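Local coordinates for protein pyrrolidone-carboxylate peptidase (Deinococcus radiodurans R1, PDB 5Z48) that removes N-terminal pyroglutamate (5-oxoproline) from peptides as a thiol exopeptidase, generally when the next residue is not proline, at residues Q27-L32 with E196-V201; V47-A52 with Q100-Q105; L116-L121 with H152-L157. All coordinates share one frame; numbering follows the deposited sequence.

Contact 1: residues Q27-L32 with E196-V201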
loop_
_atom_site.group_PDB
_atom_site.type_symbol
_atom_site.label_atom_id
_atom_site.label_comp_id
_atom_site.label_asym_id
_atom_site.label_seq_id
_atom_site.Cartn_x
_atom_site.Cartn_y
_atom_site.Cartn_z
ATOM N N GLN B 27 28.277 -6.627 9.593
ATOM C CA GLN B 27 29.555 -6.054 9.991
ATOM C C GLN B 27 29.602 -5.778 11.488
ATOM O O GLN B 27 30.614 -6.067 12.150
ATOM C CB GLN B 27 29.827 -4.770 9.196
ATOM C CG GLN B 27 31.325 -4.400 9.121
ATOM C CD GLN B 27 32.103 -5.298 8.129
ATOM O OE1 GLN B 27 31.515 -5.916 7.250
ATOM N NE2 GLN B 27 33.434 -5.264 8.210
ATOM N N GLU B 28 28.515 -5.220 12.049
ATOM C CA GLU B 28 28.530 -4.850 13.457
ATOM C C GLU B 28 28.528 -6.062 14.370
ATOM O O GLU B 28 29.097 -5.989 15.481
ATOM C CB GLU B 28 27.302 -4.005 13.808
ATOM C CG GLU B 28 27.197 -2.642 13.201
ATOM C CD GLU B 28 26.004 -1.912 13.831
ATOM O OE1 GLU B 28 25.998 -1.779 15.087
ATOM O OE2 GLU B 28 25.054 -1.534 13.099
ATOM N N LEU B 29 27.926 -7.171 13.934
ATOM C CA LEU B 29 27.761 -8.314 14.812
ATOM C C LEU B 29 28.872 -9.347 14.654
ATOM O O LEU B 29 28.940 -10.288 15.461
ATOM C CB LEU B 29 26.388 -8.959 14.576
ATOM C CG LEU B 29 25.233 -8.016 14.955
ATOM C CD1 LEU B 29 23.917 -8.649 14.470
ATOM C CD2 LEU B 29 25.171 -7.712 16.466
ATOM N N HIS B 30 29.792 -9.164 13.708
ATOM C CA HIS B 30 30.873 -10.141 13.581
ATOM C C HIS B 30 31.626 -10.335 14.898
ATOM O O HIS B 30 32.032 -9.366 15.543
ATOM C CB HIS B 30 31.901 -9.735 12.514
ATOM C CG HIS B 30 33.061 -10.681 12.446
ATOM N ND1 HIS B 30 32.898 -12.001 12.054
ATOM C CD2 HIS B 30 34.371 -10.539 12.784
ATOM C CE1 HIS B 30 34.063 -12.617 12.128
ATOM N NE2 HIS B 30 34.977 -11.753 12.553
ATOM N N GLY B 31 31.872 -11.601 15.258
ATOM C CA GLY B 31 32.599 -11.932 16.465
ATOM C C GLY B 31 31.796 -11.897 17.748
ATOM O O GLY B 31 32.357 -12.205 18.815
ATOM N N LEU B 32 30.510 -11.544 17.692
ATOM C CA LEU B 32 29.693 -11.517 18.899
ATOM C C LEU B 32 29.721 -12.880 19.577
ATOM O O LEU B 32 29.530 -13.921 18.934
ATOM C CB LEU B 32 28.247 -11.131 18.565
ATOM C CG LEU B 32 27.255 -11.095 19.733
ATOM C CD1 LEU B 32 27.538 -9.975 20.708
ATOM C CD2 LEU B 32 25.833 -11.006 19.110
ATOM N N GLU B 196 18.039 -0.307 15.141
ATOM C CA GLU B 196 16.905 -1.221 15.328
ATOM C C GLU B 196 17.056 -2.483 14.485
ATOM O O GLU B 196 16.770 -3.587 14.955
ATOM C CB GLU B 196 15.622 -0.457 14.992
ATOM C CG GLU B 196 14.328 -1.340 14.976
ATOM C CD GLU B 196 13.774 -1.659 16.351
ATOM O OE1 GLU B 196 14.461 -1.389 17.383
ATOM O OE2 GLU B 196 12.589 -2.106 16.451
ATOM N N ILE B 197 17.487 -2.331 13.227
ATOM C CA ILE B 197 17.709 -3.482 12.341
ATOM C C ILE B 197 18.777 -4.395 12.917
ATOM O O ILE B 197 18.590 -5.619 13.010
ATOM C CB ILE B 197 18.075 -2.995 10.929
ATOM C CG1 ILE B 197 16.885 -2.256 10.308
ATOM C CG2 ILE B 197 18.492 -4.171 10.038
ATOM C CD1 ILE B 197 17.234 -1.494 8.994
ATOM N N THR B 198 19.932 -3.826 13.276
ATOM C CA THR B 198 20.998 -4.652 13.849
ATOM C C THR B 198 20.520 -5.384 15.101
ATOM O O THR B 198 20.852 -6.566 15.296
ATOM C CB THR B 198 22.222 -3.771 14.158
ATOM O OG1 THR B 198 22.721 -3.243 12.928
ATOM C CG2 THR B 198 23.358 -4.548 14.846
ATOM N N ARG B 199 19.808 -4.695 15.981
ATOM C CA ARG B 199 19.279 -5.338 17.177
ATOM C C ARG B 199 18.343 -6.486 16.814
ATOM O O ARG B 199 18.369 -7.539 17.467
ATOM C CB ARG B 199 18.558 -4.313 18.047
ATOM C CG ARG B 199 18.213 -4.886 19.428
ATOM C CD ARG B 199 17.709 -3.797 20.353
ATOM N NE ARG B 199 16.475 -3.152 19.871
ATOM C CZ ARG B 199 15.243 -3.476 20.297
ATOM N NH1 ARG B 199 15.054 -4.422 21.225
ATOM N NH2 ARG B 199 14.176 -2.822 19.838
ATOM N N ALA B 200 17.515 -6.322 15.767
ATOM C CA ALA B 200 16.625 -7.411 15.353
ATOM C C ALA B 200 17.418 -8.622 14.898
ATOM O O ALA B 200 17.056 -9.768 15.195
ATOM C CB ALA B 200 15.677 -6.927 14.233
ATOM N N VAL B 201 18.491 -8.395 14.145
ATOM C CA VAL B 201 19.323 -9.516 13.692
ATOM C C VAL B 201 19.980 -10.195 14.891
ATOM O O VAL B 201 20.036 -11.435 14.966
ATOM C CB VAL B 201 20.354 -9.016 12.658
ATOM C CG1 VAL B 201 21.295 -10.133 12.211
ATOM C CG2 VAL B 201 19.600 -8.456 11.449
#

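Contact 2: residues V47-A52 with Q100-Q105. With PCA (pyroglutamic acid), chain I.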
loop_
_atom_site.group_PDB
_atom_site.type_symbol
_atom_site.label_atom_id
_atom_site.label_comp_id
_atom_site.label_asym_id
_atom_site.label_seq_id
_atom_site.Cartn_x
_atom_site.Cartn_y
_atom_site.Cartn_z
ATOM N N VAL B 47 25.764 -9.267 -4.775
ATOM C CA VAL B 47 24.395 -9.420 -5.306
ATOM C C VAL B 47 24.506 -9.921 -6.737
ATOM O O VAL B 47 24.263 -9.188 -7.705
ATOM C CB VAL B 47 23.594 -8.114 -5.206
ATOM C CG1 VAL B 47 22.146 -8.366 -5.577
ATOM C CG2 VAL B 47 23.588 -7.639 -3.776
ATOM N N GLU B 48 24.903 -11.175 -6.879
ATOM C CA GLU B 48 25.087 -11.811 -8.171
ATOM C C GLU B 48 25.121 -13.293 -7.839
ATOM O O GLU B 48 25.958 -13.692 -7.000
ATOM C CB GLU B 48 26.393 -11.349 -8.840
ATOM C CG GLU B 48 26.551 -11.811 -10.306
ATOM C CD GLU B 48 26.954 -13.272 -10.372
ATOM O OE1 GLU B 48 26.167 -14.078 -10.911
ATOM O OE2 GLU B 48 28.054 -13.608 -9.844
ATOM N N PRO B 49 24.233 -14.119 -8.413
ATOM C CA PRO B 49 24.039 -15.478 -7.859
ATOM C C PRO B 49 25.221 -16.412 -8.005
ATOM O O PRO B 49 25.479 -17.179 -7.070
ATOM C CB PRO B 49 22.825 -16.024 -8.626
ATOM C CG PRO B 49 22.789 -15.170 -9.902
ATOM C CD PRO B 49 23.243 -13.810 -9.467
ATOM N N HIS B 50 25.945 -16.378 -9.122
ATOM C CA HIS B 50 27.051 -17.321 -9.278
ATOM C C HIS B 50 28.119 -17.065 -8.231
ATOM O O HIS B 50 28.558 -17.993 -7.533
ATOM C CB HIS B 50 27.618 -17.234 -10.683
ATOM C CG HIS B 50 26.612 -17.602 -11.723
ATOM N ND1 HIS B 50 25.895 -18.779 -11.665
ATOM C CD2 HIS B 50 26.147 -16.929 -12.802
ATOM C CE1 HIS B 50 25.065 -18.836 -12.690
ATOM N NE2 HIS B 50 25.199 -17.729 -13.398
ATOM N N ALA B 51 28.508 -15.804 -8.061
ATOM C CA ALA B 51 29.557 -15.509 -7.089
ATOM C C ALA B 51 29.049 -15.667 -5.659
ATOM O O ALA B 51 29.795 -16.101 -4.769
ATOM C CB ALA B 51 30.116 -14.104 -7.314
ATOM N N ALA B 52 27.781 -15.303 -5.411
ATOM C CA ALA B 52 27.236 -15.462 -4.067
ATOM C C ALA B 52 27.161 -16.939 -3.684
ATOM O O ALA B 52 27.514 -17.305 -2.554
ATOM C CB ALA B 52 25.864 -14.792 -3.961
ATOM N N GLN B 100 22.817 -8.755 -15.008
ATOM C CA GLN B 100 22.286 -10.014 -15.500
ATOM C C GLN B 100 20.830 -10.191 -15.052
ATOM O O GLN B 100 20.420 -9.702 -13.998
ATOM C CB GLN B 100 23.236 -11.083 -14.962
ATOM C CG GLN B 100 23.027 -12.521 -15.143
ATOM C CD GLN B 100 22.647 -12.929 -16.483
ATOM O OE1 GLN B 100 21.486 -13.198 -16.702
ATOM N NE2 GLN B 100 23.585 -12.922 -17.431
ATOM N N THR B 101 20.036 -10.856 -15.893
ATOM C CA THR B 101 18.693 -11.253 -15.484
ATOM C C THR B 101 18.459 -12.714 -15.834
ATOM O O THR B 101 19.139 -13.306 -16.666
ATOM C CB THR B 101 17.603 -10.395 -16.113
ATOM O OG1 THR B 101 16.353 -10.730 -15.509
ATOM C CG2 THR B 101 17.488 -10.703 -17.561
ATOM N N TYR B 102 17.509 -13.311 -15.139
ATOM C CA TYR B 102 17.089 -14.679 -15.375
ATOM C C TYR B 102 15.570 -14.677 -15.438
ATOM O O TYR B 102 14.928 -13.911 -14.706
ATOM C CB TYR B 102 17.570 -15.624 -14.246
ATOM C CG TYR B 102 19.074 -15.623 -14.118
ATOM C CD1 TYR B 102 19.712 -14.663 -13.339
ATOM C CD2 TYR B 102 19.846 -16.570 -14.756
ATOM C CE1 TYR B 102 21.083 -14.634 -13.236
ATOM C CE2 TYR B 102 21.241 -16.541 -14.647
ATOM C CZ TYR B 102 21.833 -15.579 -13.882
ATOM O OH TYR B 102 23.204 -15.568 -13.790
ATOM N N ARG B 103 15.015 -15.510 -16.329
ATOM C CA ARG B 103 13.567 -15.642 -16.519
ATOM C C ARG B 103 13.176 -17.111 -16.292
ATOM O O ARG B 103 13.586 -17.988 -17.055
ATOM C CB ARG B 103 13.181 -15.154 -17.918
ATOM C CG ARG B 103 11.663 -15.065 -18.163
ATOM C CD ARG B 103 11.122 -13.635 -17.946
ATOM N NE ARG B 103 11.395 -13.152 -16.581
ATOM C CZ ARG B 103 12.120 -12.082 -16.272
ATOM N NH1 ARG B 103 12.664 -11.309 -17.219
ATOM N NH2 ARG B 103 12.267 -11.746 -15.004
ATOM N N ASP B 104 12.393 -17.381 -15.225
ATOM C CA ASP B 104 11.832 -18.716 -14.985
ATOM C C ASP B 104 12.906 -19.807 -14.971
ATOM O O ASP B 104 12.689 -20.921 -15.448
ATOM C CB ASP B 104 10.759 -19.061 -16.027
ATOM C CG ASP B 104 9.681 -18.011 -16.117
ATOM O OD1 ASP B 104 9.326 -17.453 -15.041
ATOM O OD2 ASP B 104 9.197 -17.769 -17.242
ATOM N N GLN B 105 14.074 -19.505 -14.380
ATOM C CA GLN B 105 15.226 -20.395 -14.542
ATOM C C GLN B 105 15.371 -21.324 -13.339
ATOM O O GLN B 105 15.561 -20.836 -12.213
ATOM C CB GLN B 105 16.491 -19.565 -14.737
ATOM C CG GLN B 105 17.752 -20.383 -14.949
ATOM C CD GLN B 105 17.793 -21.110 -16.290
ATOM O OE1 GLN B 105 17.236 -20.653 -17.292
ATOM N NE2 GLN B 105 18.400 -22.290 -16.288
HETATM N N PCA I . 17.992 -7.869 -1.272
HETATM C CA PCA I . 17.833 -8.470 -2.592
HETATM C CB PCA I . 19.225 -8.912 -3.073
HETATM C CG PCA I . 20.254 -8.407 -2.059
HETATM C CD PCA I . 19.395 -7.838 -0.959
HETATM O OE PCA I . 19.885 -7.387 0.083
HETATM C C PCA I . 16.782 -9.597 -2.537
HETATM O O PCA I . 16.835 -10.601 -3.255
HETATM O OXT PCA I . 15.835 -9.540 -1.702
#

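Contact 3: residues L116-L121 with H152-L157. With DMS (dimethyl sulfoxide), chain H.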
loop_
_atom_site.group_PDB
_atom_site.type_symbol
_atom_site.label_atom_id
_atom_site.label_comp_id
_atom_site.label_asym_id
_atom_site.label_seq_id
_atom_site.Cartn_x
_atom_site.Cartn_y
_atom_site.Cartn_z
ATOM N N LEU B 116 12.059 -25.861 2.717
ATOM C CA LEU B 116 11.618 -25.068 3.868
ATOM C C LEU B 116 12.814 -24.665 4.729
ATOM O O LEU B 116 13.708 -25.472 5.014
ATOM C CB LEU B 116 10.589 -25.851 4.696
ATOM C CG LEU B 116 9.328 -26.283 3.947
ATOM C CD1 LEU B 116 8.450 -27.051 4.950
ATOM C CD2 LEU B 116 8.654 -25.030 3.420
ATOM N N ALA B 117 12.795 -23.413 5.197
ATOM C CA ALA B 117 13.797 -22.989 6.172
ATOM C C ALA B 117 13.697 -23.859 7.417
ATOM O O ALA B 117 12.602 -24.297 7.813
ATOM C CB ALA B 117 13.552 -21.521 6.545
ATOM N N THR B 118 14.849 -24.089 8.065
ATOM C CA THR B 118 14.914 -24.966 9.241
ATOM C C THR B 118 15.270 -24.199 10.518
ATOM O O THR B 118 15.630 -24.822 11.533
ATOM C CB THR B 118 15.917 -26.090 8.993
ATOM O OG1 THR B 118 17.167 -25.504 8.602
ATOM C CG2 THR B 118 15.427 -27.021 7.860
ATOM N N LEU B 119 15.154 -22.869 10.489
ATOM C CA LEU B 119 15.252 -22.067 11.694
ATOM C C LEU B 119 14.026 -22.298 12.584
ATOM O O LEU B 119 12.952 -22.675 12.104
ATOM C CB LEU B 119 15.342 -20.574 11.339
ATOM C CG LEU B 119 16.598 -20.121 10.594
ATOM C CD1 LEU B 119 16.521 -18.645 10.402
ATOM C CD2 LEU B 119 17.805 -20.491 11.439
ATOM N N PRO B 120 14.152 -22.039 13.897
ATOM C CA PRO B 120 13.009 -22.136 14.815
ATOM C C PRO B 120 12.168 -20.866 14.710
ATOM O O PRO B 120 12.338 -19.922 15.466
ATOM C CB PRO B 120 13.691 -22.301 16.178
ATOM C CG PRO B 120 15.014 -21.569 16.026
ATOM C CD PRO B 120 15.425 -21.822 14.600
ATOM N N LEU B 121 11.291 -20.838 13.683
ATOM C CA LEU B 121 10.607 -19.592 13.312
ATOM C C LEU B 121 9.823 -19.014 14.477
ATOM O O LEU B 121 9.910 -17.803 14.738
ATOM C CB LEU B 121 9.677 -19.810 12.101
ATOM C CG LEU B 121 10.403 -20.303 10.850
ATOM C CD1 LEU B 121 9.345 -20.583 9.752
ATOM C CD2 LEU B 121 11.503 -19.361 10.351
ATOM N N HIS B 152 20.079 -22.214 -2.095
ATOM C CA HIS B 152 21.429 -22.769 -2.238
ATOM C C HIS B 152 21.944 -23.343 -0.917
ATOM O O HIS B 152 22.501 -24.459 -0.886
ATOM C CB HIS B 152 22.353 -21.669 -2.745
ATOM C CG HIS B 152 23.764 -22.098 -2.907
ATOM N ND1 HIS B 152 24.271 -22.541 -4.113
ATOM C CD2 HIS B 152 24.786 -22.152 -2.020
ATOM C CE1 HIS B 152 25.551 -22.845 -3.959
ATOM N NE2 HIS B 152 25.879 -22.641 -2.694
ATOM N N ALA B 153 21.794 -22.599 0.178
ATOM C CA ALA B 153 22.330 -23.075 1.453
ATOM C C ALA B 153 21.573 -24.307 1.942
ATOM O O ALA B 153 22.198 -25.268 2.432
ATOM C CB ALA B 153 22.264 -21.950 2.489
ATOM N N LEU B 154 20.238 -24.305 1.845
ATOM C CA LEU B 154 19.477 -25.453 2.335
ATOM C C LEU B 154 19.813 -26.704 1.534
ATOM O O LEU B 154 19.962 -27.792 2.100
ATOM C CB LEU B 154 17.976 -25.125 2.299
ATOM C CG LEU B 154 17.538 -24.104 3.339
ATOM C CD1 LEU B 154 16.133 -23.551 2.989
ATOM C CD2 LEU B 154 17.503 -24.735 4.750
ATOM N N HIS B 155 19.972 -26.553 0.210
ATOM C CA HIS B 155 20.329 -27.680 -0.651
ATOM C C HIS B 155 21.712 -28.223 -0.299
ATOM O O HIS B 155 21.885 -29.445 -0.163
ATOM C CB HIS B 155 20.304 -27.224 -2.110
ATOM C CG HIS B 155 20.614 -28.319 -3.082
ATOM N ND1 HIS B 155 19.756 -29.374 -3.299
ATOM C CD2 HIS B 155 21.663 -28.506 -3.916
ATOM C CE1 HIS B 155 20.273 -30.180 -4.215
ATOM N NE2 HIS B 155 21.433 -29.679 -4.606
ATOM N N TRP B 156 22.705 -27.333 -0.173
ATOM C CA TRP B 156 24.068 -27.755 0.158
ATOM C C TRP B 156 24.087 -28.502 1.486
ATOM O O TRP B 156 24.671 -29.588 1.601
ATOM C CB TRP B 156 24.996 -26.521 0.202
ATOM C CG TRP B 156 26.442 -26.894 0.325
ATOM C CD1 TRP B 156 27.342 -27.007 -0.696
ATOM C CD2 TRP B 156 27.151 -27.230 1.531
ATOM N NE1 TRP B 156 28.569 -27.387 -0.202
ATOM C CE2 TRP B 156 28.484 -27.515 1.158
ATOM C CE3 TRP B 156 26.788 -27.305 2.888
ATOM C CZ2 TRP B 156 29.464 -27.890 2.086
ATOM C CZ3 TRP B 156 27.755 -27.671 3.811
ATOM C CH2 TRP B 156 29.083 -27.969 3.404
ATOM N N LEU B 157 23.420 -27.939 2.501
ATOM C CA LEU B 157 23.397 -28.589 3.805
ATOM C C LEU B 157 22.771 -29.981 3.722
ATOM O O LEU B 157 23.327 -30.952 4.246
ATOM C CB LEU B 157 22.662 -27.714 4.807
ATOM C CG LEU B 157 23.436 -26.470 5.281
ATOM C CD1 LEU B 157 22.436 -25.552 6.007
ATOM C CD2 LEU B 157 24.619 -26.839 6.178
HETATM S S DMS H . 9.610 -24.216 11.810
HETATM O O DMS H . 9.856 -23.209 12.866
HETATM C C1 DMS H . 10.820 -24.294 10.460
HETATM C C2 DMS H . 8.048 -23.910 10.942
#

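Contact 1: residues Q27-L32 with E196-V201
Leu-29 and Glu-28, at the C-terminal end of helix 21-29, meet Thr-198 and Val-201 on helix 194-211 in a helix-helix contact on one face of the central sheet of this alpha/beta fold. The tight part is apolar and buried. Leu-29 and Thr-198 slide past each other in opposite directions, which brings Leu-29 CG to 3.9 Å from Thr-198 CG2, while Leu-29 CD1 reaches Val-201 CG1 at 3.8 Å. Leu-29 and Val-201 also rest on Leu-8 of strand 5-11, and branched aliphatic chains suit this seam between two helices and the sheet. The looser, solvent side is the polar rim formed by Glu-28. This residue is exposed, and its chain, extended beyond CG, is long enough to bring a carboxylate to the buried hydroxyl of Thr-198 from the surface. Thr-198 fits because it serves both halves: its methyl packs against Leu-29, and its hydroxyl accepts from Gln-194 NE2 and donates to Glu-28. In this last bond Thr-198 OG1 lies 2.9 Å from Glu-28 OE2, 60° above the carboxylate plane.

Contact 2: residues V47-A52 with Q100-Q105
Tyr-102 reaches from an irregular loop to the first turn of helix 49-63, where Pro-49 and His-50 receive the outer end of its ring. Its CB points toward the helix; the chain then bends at CB (chi1 -59°), and it is the far end of the ring that arrives at the two helix residues. CE1 of Tyr-102 touches CG of Pro-49 at 3.8 Å. CZ comes next, 4.0 Å from His-50 NE2. At the tip, Tyr-102 OH lies 3.0 Å from His-50 NE2 and also approaches CD2 of the same imidazole. A tyrosine suits the place because its ring carbons touch the apolar proline while its hydroxyl ends beside a polar, exposed histidine. The helix end is itself capped: Glu-48, at the N-cap position, accepts from His-50 N through OE1 and from Ala-51 N through OE2, so two first-turn amides grip one carboxylate. Proline, lacking an N-H to satisfy, is well placed right after the cap. Just before Glu-48, Val-47 lines the substrate pocket, its CG2 3.8 Å from CG of the bound pyroglutamate. The loop 100-105 is tied by backbone bonds of Tyr-102 to Phe-92, whose ring meets that of Tyr-102 edge-to-face. Pro-49 also touches Phe-148 of helix 145-159 and Met-90 of strand 80-90, and Tyr-102 rests on the same methionine.

Contact 3: residues L116-L121 with H152-L157
Leu-154 lays its CD1 methyl over one face of the flat peptide group that joins Leu-116 to Ala-117, 3.9 Å from Leu-116 C and 3.7 Å from Leu-116 O. CD2 stands more obliquely to that plane, nearer the oxygen end. The indole of Trp-156, with Leu-157 CD2 at its edge and the ring of His-160 stacked on it, lies away from the loop. The elements that meet are the loop between strand 114-116 and helix 121-130 and, facing it, helix 145-159, for which Leu-154 carries the contact. Its first two torsions together (chi1 -71°, chi2 165°) set both methyls against the loop, a reach that suits a branched leucine. The CB of Ala-117 points away from the helix, and it is the backbone CA of Ala-117 that meets Leu-154 CD1, at 4.0 Å. Thr-118 slides past the leucine in the opposite direction, its OG1 3.9 Å from Leu-154 CD2. That hydroxyl accepts from Cys-167 N of strand 167-172, so its polarity is satisfied beside a methyl group; Leu-154 packs on Cys-167 as well. Beyond, Pro-120 is the centre of an inverse gamma turn and occupies the N-cap position of helix 121-130. Leu-121 N at the helix start donates to a dimethyl sulfoxide oxygen at 2.9 Å; this solvent molecule probably comes from the crystallisation liquor. The side chain of Ala-117 lies about 6 Å from that of Glu-83, probably an active-site residue. Chemically, loop and helix meet without a hydrogen bond between them: the contact is van der Waals, while backbone bonds of Ala-117 with Arg-84 and of Thr-118 with Cys-167 tie the loop to the sheet.

Contact 1 encloses the other two along the chain; within it contact 2 comes first and contact 3 follows in series. Contacts 1 and 2 lie on opposite sides of the chain's centre, their centres about 27 Å apart, so that their helices flank the mixed central sheet on both sides. Contact 3 is about 21 Å from contact 1 and 20 Å from contact 2, centre to centre. None touches another, yet helices connect them: helix 49-63 of contact 2 packs on helix 145-159 of contact 3, and Leu-119 and Pro-120 touch helix 194-211 of contact 1. Val-47 of contact 2 is one of the residues lining the pyroglutamate pocket.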